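Local coordinates for cell division control protein Cdc48 (Mycobacterium smegmatis, PDB 5E7P) that binds ADP and, as a member of the AAA ATPase family, probably binds and hydrolyses ATP, at residues A[109-114]-A[182-187]; A[113-118]-A[195-200]; A[129-134]-A[189-194]. One frame throughout, in Å; residues are numbered along the deposited sequence.

Contact 1: A[109-114]-A[182-187]; sequences GARSVT and AVDPPG
Arg-111 and Asp-184 face each other at one end of an antiparallel strand pair, where NH2 of the arginine forms a salt bridge with OD1 of the aspartate at 3.0 Å. The carboxylate sits at the edge of the guanidinium, but the two planes are turned 47° apart, and OD2 lies 3.6 Å from Arg-111 CD. The ion pair is therefore single-pronged, unlike the coplanar two-bonded form. Arg-111 CB packs near Asp-184 O; CG is anti to the carbonyl carbon (chi1 -65°), and the chain runs extended from there to NE. Pro-185, entered through a cis peptide bond, crosses it at about a right angle and lays CD over one face of the guanidinium; its CB is 3.4 Å from NH2.

The backbone beneath, joining strands 112-116 and 177-184 of a mixed sheet, is irregular at this end. Arg-111 and Ser-112 together face Asp-184 O, a pattern consistent with a classic beta bulge, although the Arg-111 bond is implausibly short and the Ser-112 bond weak. Beyond it the pairing becomes regular, with Thr-114 N 2.8 Å from Ala-182 O. On the face shared with the salt bridge, Ser-112 OG touches Asp-184 CB and Thr-114 CB meets Ala-182 CB at 3.9 Å. On the reverse face Val-113 CG2 and Val-183 CG1, 4.3 Å apart, both lean on Val-189.

Arg-339 brings a second guanidinium close to NH1 of Arg-111. The Asp-184 carboxylate would be expected to offset part of that like-charge repulsion, although Arg-111 itself is exposed and solvent should temper the effect.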
ATOM      1  N   GLY A 109      -0.248   1.392  10.728  1.00 35.46           N
ATOM      2  CA  GLY A 109       0.659   0.269  10.609  1.00 35.13           C
ATOM      3  C   GLY A 109       1.328   0.035  11.952  1.00 36.99           C
ATOM      4  O   GLY A 109       1.874   0.963  12.554  1.00 37.47           O
ATOM      5  N   ALA A 110       1.274  -1.204  12.430  1.00 37.54           N
ATOM      6  CA  ALA A 110       1.856  -1.556  13.720  1.00 38.10           C
ATOM      7  C   ALA A 110       3.373  -1.439  13.708  1.00 41.97           C
ATOM      8  O   ALA A 110       4.034  -1.923  12.789  1.00 43.66           O
ATOM      9  CB  ALA A 110       1.458  -2.968  14.109  1.00 36.71           C
ATOM     10  N   ARG A 111       3.923  -0.791  14.729  1.00 42.67           N
ATOM     11  CA  ARG A 111       5.356  -0.862  14.961  1.00 43.26           C
ATOM     12  C   ARG A 111       5.627  -2.249  15.511  1.00 40.44           C
ATOM     13  O   ARG A 111       6.549  -2.937  15.074  1.00 40.76           O
ATOM     14  CB  ARG A 111       5.813   0.201  15.959  1.00 50.80           C
ATOM     15  CG  ARG A 111       5.646   1.626  15.466  1.00 57.09           C
ATOM     16  CD  ARG A 111       6.231   2.626  16.453  1.00 63.65           C
ATOM     17  NE  ARG A 111       5.740   3.980  16.201  1.00 66.96           N
ATOM     18  CZ  ARG A 111       4.717   4.536  16.844  1.00 68.00           C
ATOM     19  NH1 ARG A 111       4.336   5.772  16.546  1.00 67.76           N
ATOM     20  NH2 ARG A 111       4.079   3.860  17.789  1.00 68.23           N
ATOM     21  N   SER A 112       4.800  -2.658  16.467  1.00 38.21           N
ATOM     22  CA  SER A 112       4.897  -3.993  17.043  1.00 38.41           C
ATOM     23  C   SER A 112       3.525  -4.498  17.460  1.00 36.00           C
ATOM     24  O   SER A 112       2.599  -3.716  17.659  1.00 33.16           O
ATOM     25  CB  SER A 112       5.829  -3.998  18.258  1.00 40.20           C
ATOM     26  OG  SER A 112       5.211  -3.391  19.379  1.00 39.43           O
ATOM     27  N   VAL A 113       3.403  -5.816  17.570  1.00 37.71           N
ATOM     28  CA  VAL A 113       2.223  -6.450  18.144  1.00 38.16           C
ATOM     29  C   VAL A 113       2.694  -7.617  18.994  1.00 43.88           C
ATOM     30  O   VAL A 113       3.338  -8.535  18.488  1.00 45.54           O
ATOM     31  CB  VAL A 113       1.266  -6.999  17.069  1.00 34.90           C
ATOM     32  CG1 VAL A 113       0.154  -7.807  17.722  1.00 31.39           C
ATOM     33  CG2 VAL A 113       0.688  -5.875  16.223  1.00 34.83           C
ATOM     34  N   THR A 114       2.389  -7.582  20.286  1.00 46.50           N
ATOM     35  CA  THR A 114       2.775  -8.672  21.172  1.00 49.08           C
ATOM     36  C   THR A 114       1.606  -9.624  21.390  1.00 48.42           C
ATOM     37  O   THR A 114       0.514  -9.204  21.766  1.00 46.51           O
ATOM     38  CB  THR A 114       3.291  -8.155  22.525  1.00 51.81           C
ATOM     39  OG1 THR A 114       4.386  -7.256  22.309  1.00 53.98           O
ATOM     40  CG2 THR A 114       3.762  -9.313  23.389  1.00 52.30           C
ATOM     41  N   ALA A 182      -0.470  -6.594  23.602  1.00 47.48           N
ATOM     42  CA  ALA A 182       0.034  -5.244  23.365  1.00 46.29           C
ATOM     43  C   ALA A 182       0.121  -4.900  21.881  1.00 47.55           C
ATOM     44  O   ALA A 182       0.416  -5.756  21.045  1.00 47.19           O
ATOM     45  CB  ALA A 182       1.397  -5.068  24.019  1.00 45.86           C
ATOM     46  N   VAL A 183      -0.135  -3.635  21.564  1.00 46.99           N
ATOM     47  CA  VAL A 183       0.096  -3.112  20.224  1.00 44.51           C
ATOM     48  C   VAL A 183       0.843  -1.784  20.316  1.00 44.21           C
ATOM     49  O   VAL A 183       0.901  -1.167  21.381  1.00 46.60           O
ATOM     50  CB  VAL A 183      -1.219  -2.903  19.446  1.00 42.45           C
ATOM     51  CG1 VAL A 183      -1.900  -4.235  19.179  1.00 42.38           C
ATOM     52  CG2 VAL A 183      -2.144  -1.962  20.204  1.00 41.08           C
ATOM     53  N   ASP A 184       1.413  -1.352  19.198  1.00 41.74           N
ATOM     54  CA  ASP A 184       2.150  -0.095  19.145  1.00 41.96           C
ATOM     55  C   ASP A 184       2.105   0.454  17.724  1.00 39.29           C
ATOM     56  O   ASP A 184       2.551  -0.212  16.791  1.00 40.54           O
ATOM     57  CB  ASP A 184       3.597  -0.304  19.598  1.00 45.83           C
ATOM     58  CG  ASP A 184       4.355   1.001  19.765  1.00 50.53           C
ATOM     59  OD1 ASP A 184       3.716   2.025  20.087  1.00 52.17           O
ATOM     60  OD2 ASP A 184       5.593   1.005  19.579  1.00 52.76           O
ATOM     61  N   PRO A 185       1.555   1.668  17.542  1.00 42.23           N
ATOM     62  CA  PRO A 185       0.985   2.586  18.539  1.00 43.35           C
ATOM     63  C   PRO A 185      -0.309   2.062  19.163  1.00 43.96           C
ATOM     64  O   PRO A 185      -0.916   1.152  18.604  1.00 41.73           O
ATOM     65  CB  PRO A 185       0.707   3.851  17.719  1.00 41.81           C
ATOM     66  CG  PRO A 185       0.519   3.365  16.333  1.00 40.05           C
ATOM     67  CD  PRO A 185       1.487   2.232  16.183  1.00 39.62           C
ATOM     68  N   PRO A 186      -0.711   2.612  20.323  1.00 47.95           N
ATOM     69  CA  PRO A 186      -1.937   2.183  21.006  1.00 50.46           C
ATOM     70  C   PRO A 186      -3.182   2.338  20.137  1.00 49.58           C
ATOM     71  O   PRO A 186      -3.212   3.183  19.242  1.00 47.85           O
ATOM     72  CB  PRO A 186      -2.020   3.134  22.204  1.00 51.07           C
ATOM     73  CG  PRO A 186      -0.614   3.526  22.464  1.00 51.41           C
ATOM     74  CD  PRO A 186       0.036   3.607  21.113  1.00 49.39           C
ATOM     75  N   GLY A 187      -4.198   1.525  20.409  1.00 51.17           N
ATOM     76  CA  GLY A 187      -5.442   1.582  19.663  1.00 50.87           C
ATOM     77  C   GLY A 187      -5.636   0.379  18.764  1.00 49.45           C
ATOM     78  O   GLY A 187      -5.643  -0.760  19.230  1.00 51.30           O
TER

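Contact 2: A[113-118]-A[195-200]; sequences VTVSGS and SVVSWG
Val-113 N donates to Val-196 O at 2.9 Å, nearly along the C=O axis, continuing a parallel ladder in which Val-196 N already pairs with Arg-111. Val-113 O then receives Ser-198 N at 3.2 Å, and Val-115 N reaches Ser-198 O at 3.1 Å. A weak bond from Gly-200 N to Val-115 O ends the series. As parallel pairing requires, Val-113 and Val-115 each donate to one residue of the partner strand and accept from the residue two places on.

Around this frame, CG2 of Val-115 comes within 3.8 Å of CE3 on the six-membered ring of Trp-199. At the ring's edge, in its plane, lies the carbonyl carbon of Ser-116, and CZ3 is 3.7 Å from Gly-117 N. The indole NE1 is tied outside the pair, to Ile-125 O. Val-197 shares this face, and Leu-130 of helix 127-133 packs on Val-115, Val-197 and Trp-199 together. On the other face the methyl CG2 of Thr-114 rests 3.6 Å from Gly-200 CA.

Strand 112-116 thus pairs parallel with 196-199 and antiparallel with 177-184, giving a small mixed sheet with a helix against its valine-tryptophan face, consistent with the second part of a Cdc48-type N-terminal region.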
ATOM      1  N   VAL A 113       3.403  -5.816  17.570  1.00 37.71           N
ATOM      2  CA  VAL A 113       2.223  -6.450  18.144  1.00 38.16           C
ATOM      3  C   VAL A 113       2.694  -7.617  18.994  1.00 43.88           C
ATOM      4  O   VAL A 113       3.338  -8.535  18.488  1.00 45.54           O
ATOM      5  CB  VAL A 113       1.266  -6.999  17.069  1.00 34.90           C
ATOM      6  CG1 VAL A 113       0.154  -7.807  17.722  1.00 31.39           C
ATOM      7  CG2 VAL A 113       0.688  -5.875  16.223  1.00 34.83           C
ATOM      8  N   THR A 114       2.389  -7.582  20.286  1.00 46.50           N
ATOM      9  CA  THR A 114       2.775  -8.672  21.172  1.00 49.08           C
ATOM     10  C   THR A 114       1.606  -9.624  21.390  1.00 48.42           C
ATOM     11  O   THR A 114       0.514  -9.204  21.766  1.00 46.51           O
ATOM     12  CB  THR A 114       3.291  -8.155  22.525  1.00 51.81           C
ATOM     13  OG1 THR A 114       4.386  -7.256  22.309  1.00 53.98           O
ATOM     14  CG2 THR A 114       3.762  -9.313  23.389  1.00 52.30           C
ATOM     15  N   VAL A 115       1.840 -10.907  21.140  1.00 50.48           N
ATOM     16  CA  VAL A 115       0.801 -11.914  21.294  1.00 51.97           C
ATOM     17  C   VAL A 115       1.189 -12.934  22.355  1.00 56.52           C
ATOM     18  O   VAL A 115       2.366 -13.090  22.681  1.00 57.77           O
ATOM     19  CB  VAL A 115       0.529 -12.650  19.968  1.00 50.35           C
ATOM     20  CG1 VAL A 115       0.027 -11.676  18.912  1.00 48.08           C
ATOM     21  CG2 VAL A 115       1.786 -13.362  19.488  1.00 49.54           C
ATOM     22  N   SER A 116       0.193 -13.629  22.892  1.00 59.67           N
ATOM     23  CA  SER A 116       0.439 -14.660  23.890  1.00 64.24           C
ATOM     24  C   SER A 116      -0.136 -15.992  23.432  1.00 66.28           C
ATOM     25  O   SER A 116      -1.171 -16.036  22.771  1.00 64.96           O
ATOM     26  CB  SER A 116      -0.170 -14.267  25.236  1.00 67.09           C
ATOM     27  OG  SER A 116       0.110 -15.240  26.226  1.00 71.42           O
ATOM     28  N   GLY A 117       0.545 -17.075  23.783  1.00 70.70           N
ATOM     29  CA  GLY A 117       0.093 -18.404  23.425  1.00 74.97           C
ATOM     30  C   GLY A 117       0.693 -19.460  24.328  1.00 80.79           C
ATOM     31  O   GLY A 117       1.239 -19.147  25.387  1.00 81.02           O
ATOM     32  N   SER A 118       0.591 -20.716  23.907  1.00 86.06           N
ATOM     33  CA  SER A 118       1.153 -21.828  24.663  1.00 92.93           C
ATOM     34  C   SER A 118       2.675 -21.807  24.604  1.00 98.63           C
ATOM     35  O   SER A 118       3.262 -21.141  23.752  1.00 96.00           O
ATOM     36  CB  SER A 118       0.620 -23.160  24.133  1.00 93.09           C
ATOM     37  OG  SER A 118       0.765 -23.241  22.726  1.00 90.53           O
ATOM     38  N   SER A 195       6.358  -4.325  10.343  1.00 29.81           N
ATOM     39  CA  SER A 195       5.951  -4.546  11.722  1.00 31.13           C
ATOM     40  C   SER A 195       6.772  -5.679  12.310  1.00 31.08           C
ATOM     41  O   SER A 195       7.395  -6.447  11.579  1.00 32.89           O
ATOM     42  CB  SER A 195       4.465  -4.902  11.798  1.00 33.18           C
ATOM     43  OG  SER A 195       3.653  -3.835  11.342  1.00 32.65           O
ATOM     44  N   VAL A 196       6.779  -5.776  13.634  1.00 29.36           N
ATOM     45  CA  VAL A 196       7.345  -6.940  14.299  1.00 29.13           C
ATOM     46  C   VAL A 196       6.276  -7.598  15.166  1.00 33.05           C
ATOM     47  O   VAL A 196       5.569  -6.925  15.913  1.00 36.03           O
ATOM     48  CB  VAL A 196       8.606  -6.585  15.129  1.00 53.08           C
ATOM     49  CG1 VAL A 196       8.319  -5.469  16.127  1.00 53.55           C
ATOM     50  CG2 VAL A 196       9.151  -7.820  15.835  1.00 54.71           C
ATOM     51  N   VAL A 197       6.135  -8.911  15.041  1.00 35.60           N
ATOM     52  CA  VAL A 197       5.158  -9.645  15.836  1.00 40.55           C
ATOM     53  C   VAL A 197       5.867 -10.667  16.711  1.00 47.81           C
ATOM     54  O   VAL A 197       6.345 -11.687  16.218  1.00 50.72           O
ATOM     55  CB  VAL A 197       4.126 -10.358  14.946  1.00 37.74           C
ATOM     56  CG1 VAL A 197       3.059 -11.024  15.801  1.00 38.43           C
ATOM     57  CG2 VAL A 197       3.495  -9.373  13.976  1.00 35.10           C
ATOM     58  N   SER A 198       5.933 -10.389  18.010  1.00 51.05           N
ATOM     59  CA  SER A 198       6.718 -11.209  18.929  1.00 55.07           C
ATOM     60  C   SER A 198       5.891 -11.761  20.086  1.00 59.52           C
ATOM     61  O   SER A 198       4.822 -11.240  20.406  1.00 59.58           O
ATOM     62  CB  SER A 198       7.904 -10.407  19.470  1.00 54.90           C
ATOM     63  OG  SER A 198       7.474  -9.166  20.003  1.00 54.64           O
ATOM     64  N   TRP A 199       6.403 -12.816  20.713  1.00 63.12           N
ATOM     65  CA  TRP A 199       5.701 -13.481  21.803  1.00 67.10           C
ATOM     66  C   TRP A 199       5.732 -12.664  23.087  1.00 74.94           C
ATOM     67  O   TRP A 199       6.581 -11.790  23.259  1.00 72.62           O
ATOM     68  CB  TRP A 199       6.287 -14.873  22.055  1.00 64.18           C
ATOM     69  CG  TRP A 199       5.998 -15.843  20.955  1.00 59.76           C
ATOM     70  CD1 TRP A 199       6.881 -16.333  20.038  1.00 58.14           C
ATOM     71  CD2 TRP A 199       4.730 -16.432  20.646  1.00 57.90           C
ATOM     72  NE1 TRP A 199       6.242 -17.196  19.180  1.00 57.74           N
ATOM     73  CE2 TRP A 199       4.920 -17.272  19.532  1.00 57.50           C
ATOM     74  CE3 TRP A 199       3.453 -16.329  21.204  1.00 57.66           C
ATOM     75  CZ2 TRP A 199       3.880 -18.007  18.966  1.00 56.60           C
ATOM     76  CZ3 TRP A 199       2.422 -17.059  20.641  1.00 58.04           C
ATOM     77  CH2 TRP A 199       2.642 -17.889  19.534  1.00 57.51           C
ATOM     78  N   GLY A 200       4.795 -12.959  23.983  1.00 85.43           N
ATOM     79  CA  GLY A 200       4.723 -12.290  25.267  1.00 93.67           C
ATOM     80  C   GLY A 200       5.868 -12.700  26.167  1.00100.97           C
ATOM     81  O   GLY A 200       5.998 -13.870  26.525  1.00102.16           O
TER

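Contact 3: A[129-134]-A[189-194]; sequences TLRMAL and VSVQPN
Arg-131 holds its guanidinium beside the Pro-193 carbonyl, whose O lies over one face of the flat group, 3.5 Å from NH1. That approach is not a hydrogen bond; the N-H bond from NH1 goes to Ser-195 O, and Asp-293 adds a long, weak ion pair. The second flat group, the amide of Gln-192, is fixed through NE2, which donates to Ser-190 OG at 2.9 Å with the hydroxyl close to the amide plane. NE2 also has a hydrogen bond to Ser-472 OG.

The aliphatic part of the arginine makes the rest of its contact. CG stands anti to the backbone N (chi1 179°), 3.9 Å from Val-191 CG1, and CD comes to 3.5 Å from Gln-192 O; the turn at chi3, 52°, then bends the chain at NE. The end of helix 127-133, which packs on the valine-tryptophan face of the mixed sheet, here meets the connection between strands 188-190 and 196-199, consistent with the second subdomain of a Cdc48-type N-terminal region. This connection carries Pro-193 to the ADP pocket, where it touches the bound nucleotide. On the helix side, Leu-134 is the first residue to depart from helical angles.

Val-191 fills the angle between Arg-131 and Leu-134. Its CG2 is 4.1 Å from Leu-134 CB, while CB and both methyls lie against Leu-134 O. Behind the pair, Met-139 of strand 138-140 touches both Leu-134 and Val-191, and Val-197 packs on Arg-131 and Val-191.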
ATOM      1  N   THR A 129       7.334 -15.892  11.068  1.00 48.42           N
ATOM      2  CA  THR A 129       6.196 -16.725  10.703  1.00 46.02           C
ATOM      3  C   THR A 129       4.896 -16.087  11.183  1.00 43.31           C
ATOM      4  O   THR A 129       3.896 -16.085  10.463  1.00 42.60           O
ATOM      5  CB  THR A 129       6.330 -18.140  11.298  1.00 48.31           C
ATOM      6  OG1 THR A 129       7.504 -18.769  10.769  1.00 50.23           O
ATOM      7  CG2 THR A 129       5.114 -18.984  10.960  1.00 47.34           C
ATOM      8  N   LEU A 130       4.922 -15.547  12.401  1.00 40.84           N
ATOM      9  CA  LEU A 130       3.773 -14.844  12.964  1.00 40.89           C
ATOM     10  C   LEU A 130       3.339 -13.685  12.076  1.00 41.51           C
ATOM     11  O   LEU A 130       2.151 -13.513  11.798  1.00 43.21           O
ATOM     12  CB  LEU A 130       4.091 -14.312  14.365  1.00 40.80           C
ATOM     13  CG  LEU A 130       4.116 -15.300  15.533  1.00 41.82           C
ATOM     14  CD1 LEU A 130       4.513 -14.593  16.821  1.00 41.47           C
ATOM     15  CD2 LEU A 130       2.767 -15.987  15.690  1.00 40.89           C
ATOM     16  N   ARG A 131       4.309 -12.891  11.635  1.00 40.00           N
ATOM     17  CA  ARG A 131       4.031 -11.728  10.803  1.00 38.43           C
ATOM     18  C   ARG A 131       3.475 -12.145   9.446  1.00 37.70           C
ATOM     19  O   ARG A 131       2.556 -11.517   8.921  1.00 36.46           O
ATOM     20  CB  ARG A 131       5.296 -10.890  10.627  1.00 36.94           C
ATOM     21  CG  ARG A 131       5.122  -9.670   9.751  1.00 36.07           C
ATOM     22  CD  ARG A 131       6.400  -8.853   9.730  1.00 37.79           C
ATOM     23  NE  ARG A 131       7.565  -9.664   9.378  1.00 37.98           N
ATOM     24  CZ  ARG A 131       8.817  -9.345   9.691  1.00 39.96           C
ATOM     25  NH1 ARG A 131       9.070  -8.234  10.372  1.00 41.38           N
ATOM     26  NH2 ARG A 131       9.816 -10.139   9.333  1.00 40.08           N
ATOM     27  N   MET A 132       4.034 -13.211   8.886  1.00 38.22           N
ATOM     28  CA  MET A 132       3.559 -13.747   7.618  1.00 39.27           C
ATOM     29  C   MET A 132       2.109 -14.222   7.716  1.00 40.77           C
ATOM     30  O   MET A 132       1.295 -13.961   6.829  1.00 40.01           O
ATOM     31  CB  MET A 132       4.450 -14.906   7.170  1.00 40.16           C
ATOM     32  CG  MET A 132       4.026 -15.546   5.857  1.00 40.71           C
ATOM     33  SD  MET A 132       4.983 -17.027   5.482  1.00 65.23           S
ATOM     34  CE  MET A 132       6.650 -16.370   5.526  1.00 67.86           C
ATOM     35  N   ALA A 133       1.795 -14.917   8.803  1.00 42.97           N
ATOM     36  CA  ALA A 133       0.472 -15.500   8.990  1.00 44.97           C
ATOM     37  C   ALA A 133      -0.597 -14.450   9.290  1.00 46.07           C
ATOM     38  O   ALA A 133      -1.774 -14.653   8.996  1.00 46.70           O
ATOM     39  CB  ALA A 133       0.513 -16.550  10.095  1.00 45.57           C
ATOM     40  N   LEU A 134      -0.185 -13.332   9.880  1.00 46.24           N
ATOM     41  CA  LEU A 134      -1.129 -12.296  10.290  1.00 44.99           C
ATOM     42  C   LEU A 134      -1.012 -11.034   9.445  1.00 41.15           C
ATOM     43  O   LEU A 134      -1.569  -9.993   9.794  1.00 40.27           O
ATOM     44  CB  LEU A 134      -0.930 -11.946  11.766  1.00 45.74           C
ATOM     45  CG  LEU A 134      -1.241 -13.057  12.769  1.00 48.14           C
ATOM     46  CD1 LEU A 134      -0.868 -12.623  14.180  1.00 49.13           C
ATOM     47  CD2 LEU A 134      -2.709 -13.447  12.695  1.00 47.95           C
ATOM     48  N   VAL A 189      -4.252  -1.489  15.172  1.00 39.10           N
ATOM     49  CA  VAL A 189      -3.147  -1.531  14.224  1.00 34.38           C
ATOM     50  C   VAL A 189      -3.284  -2.688  13.242  1.00 32.35           C
ATOM     51  O   VAL A 189      -4.000  -3.654  13.497  1.00 31.26           O
ATOM     52  CB  VAL A 189      -1.797  -1.675  14.949  1.00 34.18           C
ATOM     53  CG1 VAL A 189      -1.544  -0.483  15.859  1.00 33.68           C
ATOM     54  CG2 VAL A 189      -1.762  -2.968  15.740  1.00 35.76           C
ATOM     55  N   SER A 190      -2.590  -2.579  12.116  1.00 32.33           N
ATOM     56  CA  SER A 190      -2.565  -3.644  11.124  1.00 34.29           C
ATOM     57  C   SER A 190      -1.145  -4.179  10.985  1.00 35.78           C
ATOM     58  O   SER A 190      -0.181  -3.417  11.052  1.00 37.22           O
ATOM     59  CB  SER A 190      -3.061  -3.127   9.775  1.00 33.80           C
ATOM     60  OG  SER A 190      -2.247  -2.060   9.321  1.00 32.99           O
ATOM     61  N   VAL A 191      -1.016  -5.488  10.791  1.00 33.80           N
ATOM     62  CA  VAL A 191       0.300  -6.098  10.634  1.00 31.32           C
ATOM     63  C   VAL A 191       0.869  -5.828   9.245  1.00 30.11           C
ATOM     64  O   VAL A 191       0.306  -6.246   8.233  1.00 30.99           O
ATOM     65  CB  VAL A 191       0.268  -7.614  10.898  1.00 29.11           C
ATOM     66  CG1 VAL A 191       1.660  -8.204  10.755  1.00 25.15           C
ATOM     67  CG2 VAL A 191      -0.303  -7.903  12.282  1.00 28.34           C
ATOM     68  N   GLN A 192       1.988  -5.118   9.213  1.00 28.07           N
ATOM     69  CA  GLN A 192       2.646  -4.747   7.970  1.00 26.01           C
ATOM     70  C   GLN A 192       3.996  -5.463   7.865  1.00 28.91           C
ATOM     71  O   GLN A 192       4.481  -6.015   8.852  1.00 33.47           O
ATOM     72  CB  GLN A 192       2.832  -3.229   7.924  1.00 23.35           C
ATOM     73  CG  GLN A 192       1.530  -2.455   7.976  1.00 23.91           C
ATOM     74  CD  GLN A 192       0.639  -2.745   6.781  1.00 23.37           C
ATOM     75  OE1 GLN A 192       1.118  -2.862   5.653  1.00 23.76           O
ATOM     76  NE2 GLN A 192      -0.664  -2.867   7.023  1.00 21.67           N
ATOM     77  N   PRO A 193       4.599  -5.480   6.664  1.00 26.72           N
ATOM     78  CA  PRO A 193       5.926  -6.091   6.534  1.00 26.48           C
ATOM     79  C   PRO A 193       6.984  -5.423   7.419  1.00 30.45           C
ATOM     80  O   PRO A 193       7.928  -6.086   7.840  1.00 31.19           O
ATOM     81  CB  PRO A 193       6.261  -5.870   5.063  1.00 22.93           C
ATOM     82  CG  PRO A 193       4.934  -5.825   4.387  1.00 23.41           C
ATOM     83  CD  PRO A 193       4.013  -5.147   5.352  1.00 24.56           C
ATOM     84  N   ASN A 194       6.824  -4.132   7.695  1.00 32.84           N
ATOM     85  CA  ASN A 194       7.754  -3.421   8.571  1.00 31.98           C
ATOM     86  C   ASN A 194       7.335  -3.478  10.040  1.00 30.81           C
ATOM     87  O   ASN A 194       7.880  -2.764  10.880  1.00 31.48           O
ATOM     88  CB  ASN A 194       7.939  -1.967   8.117  1.00 31.08           C
ATOM     89  CG  ASN A 194       6.631  -1.198   8.059  1.00 29.73           C
ATOM     90  OD1 ASN A 194       5.586  -1.696   8.469  1.00 30.79           O
ATOM     91  ND2 ASN A 194       6.689   0.028   7.553  1.00 27.48           N
TER

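From the N terminus, strand 112-116 supplies the first half of both contact 1 and contact 2, and helix 127-133 follows with the first half of contact 3. The chain returns at 182-187 to close contact 1, then at 189-194 to close contact 3, and last at 195-200 to close contact 2. Contact 3 is accordingly nested within the loop of contact 2 but crosses contact 1. Contacts 1 and 2 flank the same strand in one mixed sheet and meet where Val-196 N probably bonds to Arg-111 O. Contact 3 joins the helix covering that sheet to the segment bordering ADP, with Val-189 packing back on Val-113 and Val-183.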